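Local coordinates for protein 2-dehydropantoate 2-reductase (PDB 2QYT) that probably catalyses the NADPH-dependent reduction of ketopantoate (2-dehydropantoate) to (R)-pantoate, the second step of pantoate synthesis on the way to pantothenate, at residues L38-L49 with P71-V81; M96-I107 with I122-L130. All coordinates share one frame; numbering follows the deposited sequence.

Interaction 1: L38-L49 with P71-V81; sequences LEVSWIARGAHL and PTCVTDNPAEV. With SO4 (sulfate ion), chain C.
P71 lies flat against the indole of W42, its CB 3.5 Å from the centroid of the six-membered ring and 7° off the normal, a CH-pi contact that suits a rigid proline to a broad aromatic face. V74 CG2 meets the same indole at its edge. On the other face of the sheet I43 CD1 reaches V81 CG2 at 3.7 Å and also touches P78 and T75 CG2, while the short side chain of S41 lets V81 CG1 come close, 3.7 Å from S41 CB. Between these two layers strands 38-43 and 73-75 run parallel: W42 N donates to C73 O (2.9 Å), T75 N to W42 O and A44 N to T75 O. At the start of the pairing T72 holds V40 twice. Its OG1, anti to the carbonyl carbon (chi1 -48°), accepts from V40 N at 3.0 Å, and its own N donates to V40 O. Further out, T75 OG1 accepts from N77 N in an ST turn and donates to E80 OE1 (2.6 Å), while N77 OD1 caps the following helical turn through A79 N. Past the strand end, R45 N donates to sulfate O3 at 2.7 Å, and L16 N binds the same ion. At this Rossmann-type sheet edge the sulfate probably comes from the crystallisation liquor, but its place on backbone amides, with R45 nearby, is consistent with a site for a phosphate of NADPH.

Interaction 2: M96-I107 with I122-L130; sequences MERGVAEIRPMI and IAERMRTYL
Two helices of the Rossmann-type domain, 96-103 and 122-126, cross at -66° with their axes 10.8 Å apart, a gap bridged by long side chains, and the chain following the second completes the contact. Selenomethionine M96 fits its long, flexible chain across M126, also a selenomethionine, CG to CG at 3.6 Å, and bends at chi2 and chi3 to bring CE to the guanidinium edge of R125, 3.3 Å from NE. Deeper in, V100 CG2 and I103 CD1 both touch M126 CE, the first at 3.9 Å. V100 and L130 reach tip to tip, and I107 CD1 adds to the L130 packing at CD2. Branched V100, I103 and L130 suit this buried layer, flexible M126 fills in between them, and I113 and F89 of the sheet lie against it. At the rim Y129 OH donates to E97 OE2 at 2.6 Å, arriving on the anti side of a carboxylate turned 80° from the ring. T128 CG2 covers one ring face. The extended R104 passes L130 and gives a weak bond from NH1 to Y129 O, 3.4 Å. A water accepts from R125 NH2 and, weakly, from M96 N. The join is therefore mainly apolar inside, with polar links at its margin; the short phenol bond would probably help stabilise the negative charge of E97.

Overall arrangement
Interactions 1 and 2 follow one another along the chain, with centres about 18 Å apart, in one Rossmann-type domain. The first lies at the edge strand 73-75 of the five-stranded parallel sheet; the second is helical packing whose apolar side rests on strands 86-89 and 111-115, the latter the outermost strand at the other end. They touch where the weakly bonded helical turn 78-81 meets the 3-10 segment 104-106: A79 CA packs on P105 CB at 3.7 Å, and V81 CB lies 4.0 Å from SE of selenomethionine M106. F14 touches I43 and R45 as well as E102 and I103, so strand 9-14 bridges both. The sulfate, which may mark a cofactor phosphate site, contacts interaction 1 through R45.

Interaction 1: L38-L49 with P71-V81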
loop_
_atom_site.group_PDB
_atom_site.type_symbol
_atom_site.label_atom_id
_atom_site.label_comp_id
_atom_site.label_asym_id
_atom_site.label_seq_id
_atom_site.Cartn_x
_atom_site.Cartn_y
_atom_site.Cartn_z
ATOM N N LEU A 38 -4.309 20.054 -12.172
ATOM C CA LEU A 38 -4.509 18.858 -11.396
ATOM C C LEU A 38 -5.728 19.021 -10.515
ATOM O O LEU A 38 -5.844 20.019 -9.822
ATOM C CB LEU A 38 -3.234 18.589 -10.580
ATOM C CG LEU A 38 -3.068 17.350 -9.724
ATOM C CD1 LEU A 38 -3.073 16.122 -10.634
ATOM C CD2 LEU A 38 -1.751 17.407 -8.919
ATOM N N GLU A 39 -6.622 18.029 -10.540
ATOM C CA GLU A 39 -7.772 17.967 -9.631
ATOM C C GLU A 39 -7.573 16.763 -8.708
ATOM O O GLU A 39 -7.352 15.665 -9.180
ATOM C CB GLU A 39 -9.102 17.841 -10.407
ATOM C CG GLU A 39 -9.412 19.035 -11.271
ATOM C CD GLU A 39 -10.714 18.886 -12.062
ATOM O OE1 GLU A 39 -11.459 17.875 -11.871
ATOM O OE2 GLU A 39 -10.982 19.785 -12.902
ATOM N N VAL A 40 -7.664 16.969 -7.395
ATOM C CA VAL A 40 -7.473 15.917 -6.421
ATOM C C VAL A 40 -8.738 15.758 -5.561
ATOM O O VAL A 40 -9.173 16.693 -4.888
ATOM C CB VAL A 40 -6.178 16.194 -5.530
ATOM C CG1 VAL A 40 -5.938 15.106 -4.483
ATOM C CG2 VAL A 40 -4.973 16.242 -6.399
ATOM N N SER A 41 -9.313 14.566 -5.596
ATOM C CA SER A 41 -10.502 14.261 -4.802
ATOM C C SER A 41 -10.195 13.201 -3.785
ATOM O O SER A 41 -9.300 12.389 -3.998
ATOM C CB SER A 41 -11.635 13.824 -5.745
ATOM O OG SER A 41 -11.772 14.820 -6.776
ATOM N N TRP A 42 -10.927 13.252 -2.673
ATOM C CA TRP A 42 -10.769 12.344 -1.551
ATOM C C TRP A 42 -12.069 11.700 -1.207
ATOM O O TRP A 42 -13.107 12.359 -1.183
ATOM C CB TRP A 42 -10.305 13.108 -0.309
ATOM C CG TRP A 42 -8.970 13.753 -0.444
ATOM C CD1 TRP A 42 -7.995 13.475 -1.376
ATOM C CD2 TRP A 42 -8.438 14.785 0.391
ATOM N NE1 TRP A 42 -6.887 14.289 -1.170
ATOM C CE2 TRP A 42 -7.144 15.116 -0.112
ATOM C CE3 TRP A 42 -8.945 15.499 1.473
ATOM C CZ2 TRP A 42 -6.344 16.111 0.463
ATOM C CZ3 TRP A 42 -8.155 16.489 2.035
ATOM C CH2 TRP A 42 -6.870 16.783 1.537
ATOM N N ILE A 43 -12.034 10.398 -0.936
ATOM C CA ILE A 43 -13.214 9.737 -0.435
ATOM C C ILE A 43 -12.953 9.416 1.011
ATOM O O ILE A 43 -12.097 8.637 1.295
ATOM C CB ILE A 43 -13.558 8.457 -1.219
ATOM C CG1 ILE A 43 -13.661 8.767 -2.734
ATOM C CG2 ILE A 43 -14.798 7.712 -0.594
ATOM C CD1 ILE A 43 -14.834 9.756 -3.170
ATOM N N ALA A 44 -13.714 10.011 1.916
ATOM C CA ALA A 44 -13.509 9.832 3.341
ATOM C C ALA A 44 -14.890 9.753 3.887
ATOM O O ALA A 44 -15.828 10.100 3.185
ATOM C CB ALA A 44 -12.811 11.019 3.926
ATOM N N ARG A 45 -15.044 9.296 5.132
ATOM C CA ARG A 45 -16.382 9.219 5.693
ATOM C C ARG A 45 -16.485 9.602 7.133
ATOM O O ARG A 45 -15.465 9.829 7.819
ATOM C CB ARG A 45 -16.986 7.836 5.456
ATOM C CG ARG A 45 -16.075 6.638 5.728
ATOM C CD ARG A 45 -16.628 5.458 4.914
ATOM N NE ARG A 45 -15.787 5.140 3.750
ATOM C CZ ARG A 45 -16.073 5.363 2.456
ATOM N NH1 ARG A 45 -17.238 5.920 2.066
ATOM N NH2 ARG A 45 -15.183 4.979 1.530
ATOM N N GLY A 46 -17.738 9.724 7.577
ATOM C CA GLY A 46 -18.073 10.001 8.978
ATOM C C GLY A 46 -17.463 11.258 9.574
ATOM O O GLY A 46 -17.464 12.328 8.939
ATOM N N ALA A 47 -16.943 11.114 10.799
ATOM C CA ALA A 47 -16.268 12.184 11.539
ATOM C C ALA A 47 -15.042 12.695 10.856
ATOM O O ALA A 47 -14.770 13.888 10.896
ATOM C CB ALA A 47 -15.923 11.731 12.981
ATOM N N HIS A 48 -14.282 11.790 10.256
ATOM C CA HIS A 48 -13.117 12.169 9.479
ATOM C C HIS A 48 -13.565 13.121 8.341
ATOM O O HIS A 48 -13.128 14.267 8.277
ATOM C CB HIS A 48 -12.450 10.918 8.941
ATOM C CG HIS A 48 -11.074 11.135 8.398
ATOM N ND1 HIS A 48 -10.162 12.001 8.981
ATOM C CD2 HIS A 48 -10.435 10.559 7.353
ATOM C CE1 HIS A 48 -9.023 11.948 8.309
ATOM N NE2 HIS A 48 -9.180 11.114 7.289
ATOM N N LEU A 49 -14.471 12.653 7.494
ATOM C CA LEU A 49 -15.112 13.510 6.487
ATOM C C LEU A 49 -15.624 14.825 7.070
ATOM O O LEU A 49 -15.334 15.903 6.524
ATOM C CB LEU A 49 -16.265 12.781 5.769
ATOM C CG LEU A 49 -17.176 13.650 4.882
ATOM C CD1 LEU A 49 -16.344 14.185 3.687
ATOM C CD2 LEU A 49 -18.377 12.858 4.370
ATOM N N PRO A 71 -8.391 19.865 -0.688
ATOM C CA PRO A 71 -8.607 19.110 -1.919
ATOM C C PRO A 71 -9.548 19.849 -2.874
ATOM O O PRO A 71 -10.240 20.783 -2.474
ATOM C CB PRO A 71 -9.309 17.844 -1.411
ATOM C CG PRO A 71 -10.191 18.358 -0.268
ATOM C CD PRO A 71 -9.384 19.520 0.366
ATOM N N THR A 72 -9.590 19.424 -4.132
ATOM C CA THR A 72 -10.593 19.931 -5.084
ATOM C C THR A 72 -11.941 19.469 -4.578
ATOM O O THR A 72 -12.900 20.206 -4.636
ATOM C CB THR A 72 -10.372 19.374 -6.505
ATOM O OG1 THR A 72 -8.993 19.541 -6.809
ATOM C CG2 THR A 72 -11.268 20.135 -7.607
ATOM N N CYS A 73 -12.002 18.231 -4.104
ATOM C CA CYS A 73 -13.290 17.700 -3.729
ATOM C C CYS A 73 -13.040 16.671 -2.649
ATOM O O CYS A 73 -12.058 15.929 -2.705
ATOM C CB CYS A 73 -13.997 17.115 -4.978
ATOM S SG CYS A 73 -15.482 16.129 -4.636
ATOM N N VAL A 74 -13.906 16.670 -1.632
ATOM C CA VAL A 74 -13.876 15.632 -0.607
ATOM C C VAL A 74 -15.321 15.249 -0.304
ATOM O O VAL A 74 -16.194 16.107 -0.165
ATOM C CB VAL A 74 -13.109 16.040 0.705
ATOM C CG1 VAL A 74 -13.850 17.234 1.406
ATOM C CG2 VAL A 74 -13.044 14.839 1.689
ATOM N N THR A 75 -15.560 13.938 -0.216
ATOM C CA THR A 75 -16.926 13.429 -0.126
ATOM C C THR A 75 -16.899 11.977 0.356
ATOM O O THR A 75 -15.834 11.385 0.361
ATOM C CB THR A 75 -17.711 13.602 -1.490
ATOM O OG1 THR A 75 -19.008 13.085 -1.324
ATOM C CG2 THR A 75 -17.058 12.865 -2.690
ATOM N N ASP A 76 -18.044 11.433 0.810
ATOM C CA ASP A 76 -18.167 9.981 1.060
ATOM C C ASP A 76 -18.766 9.252 -0.133
ATOM O O ASP A 76 -18.999 8.066 -0.058
ATOM C CB ASP A 76 -18.956 9.647 2.360
ATOM C CG ASP A 76 -20.292 10.314 2.422
ATOM O OD1 ASP A 76 -20.699 10.955 1.432
ATOM O OD2 ASP A 76 -20.959 10.193 3.475
ATOM N N ASN A 77 -19.025 9.978 -1.218
ATOM C CA ASN A 77 -19.727 9.407 -2.386
ATOM C C ASN A 77 -18.937 9.455 -3.710
ATOM O O ASN A 77 -18.900 10.493 -4.359
ATOM C CB ASN A 77 -21.060 10.096 -2.566
ATOM C CG ASN A 77 -22.028 9.325 -3.486
ATOM O OD1 ASN A 77 -21.645 8.459 -4.307
ATOM N ND2 ASN A 77 -23.298 9.662 -3.356
ATOM N N PRO A 78 -18.291 8.341 -4.117
ATOM C CA PRO A 78 -17.546 8.365 -5.401
ATOM C C PRO A 78 -18.272 8.807 -6.655
ATOM O O PRO A 78 -17.634 9.227 -7.609
ATOM C CB PRO A 78 -17.054 6.937 -5.547
ATOM C CG PRO A 78 -16.859 6.504 -4.103
ATOM C CD PRO A 78 -18.062 7.086 -3.380
ATOM N N ALA A 79 -19.589 8.680 -6.686
ATOM C CA ALA A 79 -20.333 9.084 -7.866
ATOM C C ALA A 79 -20.335 10.622 -8.011
ATOM O O ALA A 79 -20.568 11.161 -9.120
ATOM C CB ALA A 79 -21.764 8.533 -7.785
ATOM N N GLU A 80 -20.159 11.321 -6.892
ATOM C CA GLU A 80 -20.016 12.774 -6.932
ATOM C C GLU A 80 -18.655 13.205 -7.529
ATOM O O GLU A 80 -18.549 14.274 -8.147
ATOM C CB GLU A 80 -20.196 13.393 -5.550
ATOM C CG GLU A 80 -21.661 13.473 -5.102
ATOM C CD GLU A 80 -21.762 13.791 -3.599
ATOM O OE1 GLU A 80 -20.722 14.173 -2.979
ATOM O OE2 GLU A 80 -22.869 13.632 -3.044
ATOM N N VAL A 81 -17.642 12.359 -7.380
ATOM C CA VAL A 81 -16.364 12.601 -8.031
ATOM C C VAL A 81 -16.445 12.376 -9.582
ATOM O O VAL A 81 -15.984 13.236 -10.359
ATOM C CB VAL A 81 -15.244 11.812 -7.354
ATOM C CG1 VAL A 81 -13.879 12.030 -8.047
ATOM C CG2 VAL A 81 -15.165 12.175 -5.908
HETATM S S SO4 C . -11.808 7.373 5.886
HETATM O O1 SO4 C . -10.852 8.158 5.133
HETATM O O2 SO4 C . -11.062 6.801 7.010
HETATM O O3 SO4 C . -12.894 8.197 6.411
HETATM O O4 SO4 C . -12.303 6.306 4.992
HETATM O O HOH W 1 -20.107 9.011 5.937
#

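Interaction 2: M96-I107 with I122-L130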
loop_
_atom_site.group_PDB
_atom_site.type_symbol
_atom_site.label_atom_id
_atom_site.label_comp_id
_atom_site.label_asym_id
_atom_site.label_seq_id
_atom_site.Cartn_x
_atom_site.Cartn_y
_atom_site.Cartn_z
HETATM N N MSE A 96 -12.730 -7.256 -1.347
HETATM C CA MSE A 96 -12.351 -6.738 -2.649
HETATM C C MSE A 96 -13.559 -6.532 -3.588
HETATM O O MSE A 96 -13.561 -5.629 -4.419
HETATM C CB MSE A 96 -11.317 -7.634 -3.323
HETATM C CG MSE A 96 -10.196 -6.818 -3.988
HETATM SE SE MSE A 96 -9.041 -5.780 -2.667
HETATM C CE MSE A 96 -8.435 -7.265 -1.550
ATOM N N GLU A 97 -14.566 -7.381 -3.430
ATOM C CA GLU A 97 -15.809 -7.329 -4.192
ATOM C C GLU A 97 -16.469 -5.993 -3.954
ATOM O O GLU A 97 -16.794 -5.285 -4.900
ATOM C CB GLU A 97 -16.725 -8.455 -3.747
ATOM C CG GLU A 97 -16.662 -9.759 -4.591
ATOM C CD GLU A 97 -15.395 -10.607 -4.439
ATOM O OE1 GLU A 97 -14.587 -10.404 -3.485
ATOM O OE2 GLU A 97 -15.234 -11.513 -5.305
ATOM N N ARG A 98 -16.614 -5.635 -2.681
ATOM C CA ARG A 98 -17.239 -4.394 -2.272
ATOM C C ARG A 98 -16.419 -3.167 -2.635
ATOM O O ARG A 98 -16.984 -2.190 -3.130
ATOM C CB ARG A 98 -17.508 -4.405 -0.773
ATOM C CG ARG A 98 -18.118 -3.148 -0.253
ATOM C CD ARG A 98 -18.654 -3.358 1.157
ATOM N NE ARG A 98 -19.055 -2.061 1.733
ATOM C CZ ARG A 98 -19.698 -1.891 2.895
ATOM N NH1 ARG A 98 -20.066 -2.923 3.651
ATOM N NH2 ARG A 98 -19.986 -0.666 3.297
ATOM N N GLY A 99 -15.102 -3.198 -2.395
ATOM C CA GLY A 99 -14.231 -2.087 -2.796
ATOM C C GLY A 99 -14.327 -1.788 -4.302
ATOM O O GLY A 99 -14.377 -0.639 -4.695
ATOM N N VAL A 100 -14.363 -2.808 -5.145
ATOM C CA VAL A 100 -14.462 -2.577 -6.591
ATOM C C VAL A 100 -15.855 -1.939 -6.905
ATOM O O VAL A 100 -15.921 -0.904 -7.580
ATOM C CB VAL A 100 -14.123 -3.866 -7.410
ATOM C CG1 VAL A 100 -14.644 -3.809 -8.919
ATOM C CG2 VAL A 100 -12.594 -4.225 -7.249
ATOM N N ALA A 101 -16.934 -2.514 -6.369
ATOM C CA ALA A 101 -18.281 -1.936 -6.571
ATOM C C ALA A 101 -18.368 -0.422 -6.224
ATOM O O ALA A 101 -18.950 0.369 -6.990
ATOM C CB ALA A 101 -19.311 -2.725 -5.815
ATOM N N GLU A 102 -17.730 -0.022 -5.120
ATOM C CA GLU A 102 -17.778 1.340 -4.603
ATOM C C GLU A 102 -16.955 2.325 -5.388
ATOM O O GLU A 102 -17.286 3.495 -5.434
ATOM C CB GLU A 102 -17.278 1.389 -3.155
ATOM C CG GLU A 102 -17.859 0.289 -2.287
ATOM C CD GLU A 102 -19.048 0.719 -1.498
ATOM O OE1 GLU A 102 -19.447 1.891 -1.644
ATOM O OE2 GLU A 102 -19.586 -0.116 -0.729
ATOM N N ILE A 103 -15.860 1.889 -5.984
ATOM C CA ILE A 103 -15.063 2.796 -6.790
ATOM C C ILE A 103 -15.489 2.841 -8.281
ATOM O O ILE A 103 -15.021 3.697 -9.023
ATOM C CB ILE A 103 -13.514 2.483 -6.662
ATOM C CG1 ILE A 103 -13.166 1.183 -7.386
ATOM C CG2 ILE A 103 -13.061 2.497 -5.167
ATOM C CD1 ILE A 103 -11.632 0.877 -7.441
ATOM N N ARG A 104 -16.323 1.896 -8.735
ATOM C CA ARG A 104 -16.741 1.866 -10.148
ATOM C C ARG A 104 -17.223 3.226 -10.736
ATOM O O ARG A 104 -16.873 3.566 -11.900
ATOM C CB ARG A 104 -17.796 0.771 -10.423
ATOM C CG ARG A 104 -17.204 -0.624 -10.661
ATOM C CD ARG A 104 -18.225 -1.603 -11.246
ATOM N NE ARG A 104 -17.634 -2.939 -11.433
ATOM C CZ ARG A 104 -16.888 -3.259 -12.486
ATOM N NH1 ARG A 104 -16.396 -4.474 -12.609
ATOM N NH2 ARG A 104 -16.625 -2.339 -13.420
ATOM N N PRO A 105 -18.026 3.997 -9.979
ATOM C CA PRO A 105 -18.385 5.319 -10.530
ATOM C C PRO A 105 -17.198 6.224 -10.852
ATOM O O PRO A 105 -17.370 7.193 -11.562
ATOM C CB PRO A 105 -19.280 5.932 -9.439
ATOM C CG PRO A 105 -19.882 4.782 -8.746
ATOM C CD PRO A 105 -18.711 3.753 -8.701
HETATM N N MSE A 106 -16.000 5.910 -10.367
HETATM C CA MSE A 106 -14.852 6.698 -10.724
HETATM C C MSE A 106 -14.032 6.133 -11.875
HETATM O O MSE A 106 -13.056 6.737 -12.282
HETATM C CB MSE A 106 -13.959 6.984 -9.493
HETATM C CG MSE A 106 -14.729 7.778 -8.407
HETATM SE SE MSE A 106 -13.634 8.203 -6.895
HETATM C CE MSE A 106 -13.275 6.355 -6.272
ATOM N N ILE A 107 -14.419 4.975 -12.390
ATOM C CA ILE A 107 -13.599 4.302 -13.373
ATOM C C ILE A 107 -14.140 4.648 -14.737
ATOM O O ILE A 107 -15.321 4.384 -15.036
ATOM C CB ILE A 107 -13.576 2.745 -13.149
ATOM C CG1 ILE A 107 -12.854 2.424 -11.839
ATOM C CG2 ILE A 107 -12.935 2.012 -14.331
ATOM C CD1 ILE A 107 -12.944 0.971 -11.467
ATOM N N ILE A 122 -2.832 -8.163 -3.901
ATOM C CA ILE A 122 -3.949 -7.238 -3.927
ATOM C C ILE A 122 -4.321 -6.882 -5.376
ATOM O O ILE A 122 -5.507 -6.881 -5.714
ATOM C CB ILE A 122 -3.685 -5.915 -3.156
ATOM C CG1 ILE A 122 -3.280 -6.164 -1.699
ATOM C CG2 ILE A 122 -4.942 -5.010 -3.247
ATOM C CD1 ILE A 122 -4.361 -6.852 -0.833
ATOM N N ALA A 123 -3.304 -6.612 -6.208
ATOM C CA ALA A 123 -3.521 -6.270 -7.618
ATOM C C ALA A 123 -4.160 -7.432 -8.401
ATOM O O ALA A 123 -5.042 -7.229 -9.208
ATOM C CB ALA A 123 -2.200 -5.858 -8.262
ATOM N N GLU A 124 -3.695 -8.648 -8.164
ATOM C CA GLU A 124 -4.294 -9.802 -8.787
ATOM C C GLU A 124 -5.781 -9.923 -8.441
ATOM O O GLU A 124 -6.610 -10.198 -9.319
ATOM C CB GLU A 124 -3.559 -11.079 -8.383
ATOM C CG GLU A 124 -2.223 -11.285 -9.100
ATOM C CD GLU A 124 -1.102 -10.399 -8.552
ATOM O OE1 GLU A 124 -0.118 -10.209 -9.293
ATOM O OE2 GLU A 124 -1.195 -9.896 -7.400
ATOM N N ARG A 125 -6.076 -9.760 -7.154
ATOM C CA ARG A 125 -7.418 -9.838 -6.621
ATOM C C ARG A 125 -8.320 -8.809 -7.326
ATOM O O ARG A 125 -9.340 -9.172 -7.931
ATOM C CB ARG A 125 -7.386 -9.662 -5.096
ATOM C CG ARG A 125 -6.705 -10.872 -4.358
ATOM C CD ARG A 125 -6.642 -10.689 -2.819
ATOM N NE ARG A 125 -7.962 -10.438 -2.208
ATOM C CZ ARG A 125 -9.015 -11.266 -2.288
ATOM N NH1 ARG A 125 -8.935 -12.396 -2.993
ATOM N NH2 ARG A 125 -10.169 -10.953 -1.691
HETATM N N MSE A 126 -7.886 -7.557 -7.311
HETATM C CA MSE A 126 -8.610 -6.466 -7.933
HETATM C C MSE A 126 -8.743 -6.599 -9.455
HETATM O O MSE A 126 -9.677 -6.059 -10.043
HETATM C CB MSE A 126 -7.958 -5.140 -7.568
HETATM C CG MSE A 126 -8.103 -4.817 -6.125
HETATM SE SE MSE A 126 -7.870 -2.935 -5.746
HETATM C CE MSE A 126 -9.204 -2.300 -6.934
ATOM N N ARG A 127 -7.808 -7.305 -10.082
ATOM C CA ARG A 127 -7.917 -7.612 -11.505
ATOM C C ARG A 127 -8.939 -8.693 -11.862
ATOM O O ARG A 127 -9.057 -9.066 -13.043
ATOM C CB ARG A 127 -6.568 -8.028 -12.083
ATOM C CG ARG A 127 -5.665 -6.884 -12.308
ATOM C CD ARG A 127 -4.296 -7.345 -12.834
ATOM N NE ARG A 127 -3.316 -6.287 -12.656
ATOM C CZ ARG A 127 -2.025 -6.385 -12.946
ATOM N NH1 ARG A 127 -1.530 -7.505 -13.453
ATOM N NH2 ARG A 127 -1.231 -5.350 -12.738
ATOM N N THR A 128 -9.643 -9.228 -10.862
ATOM C CA THR A 128 -10.619 -10.282 -11.118
ATOM C C THR A 128 -11.715 -9.696 -12.014
ATOM O O THR A 128 -12.045 -10.270 -13.037
ATOM C CB THR A 128 -11.182 -10.870 -9.802
ATOM O OG1 THR A 128 -10.141 -11.586 -9.159
ATOM C CG2 THR A 128 -12.281 -11.824 -10.047
ATOM N N TYR A 129 -12.228 -8.533 -11.649
ATOM C CA TYR A 129 -13.370 -8.003 -12.393
ATOM C C TYR A 129 -13.063 -6.812 -13.277
ATOM O O TYR A 129 -13.961 -6.335 -13.987
ATOM C CB TYR A 129 -14.521 -7.638 -11.459
ATOM C CG TYR A 129 -14.954 -8.717 -10.496
ATOM C CD1 TYR A 129 -15.741 -9.793 -10.914
ATOM C CD2 TYR A 129 -14.600 -8.635 -9.153
ATOM C CE1 TYR A 129 -16.161 -10.751 -10.021
ATOM C CE2 TYR A 129 -15.007 -9.589 -8.260
ATOM C CZ TYR A 129 -15.781 -10.632 -8.679
ATOM O OH TYR A 129 -16.150 -11.578 -7.729
ATOM N N LEU A 130 -11.800 -6.353 -13.241
ATOM C CA LEU A 130 -11.348 -5.191 -14.018
ATOM C C LEU A 130 -10.299 -5.620 -15.040
ATOM O O LEU A 130 -9.581 -6.559 -14.773
ATOM C CB LEU A 130 -10.756 -4.126 -13.083
ATOM C CG LEU A 130 -11.803 -3.612 -12.087
ATOM C CD1 LEU A 130 -11.203 -2.881 -10.898
ATOM C CD2 LEU A 130 -12.937 -2.779 -12.865
HETATM O O HOH W 2 -10.849 -8.847 -0.015
#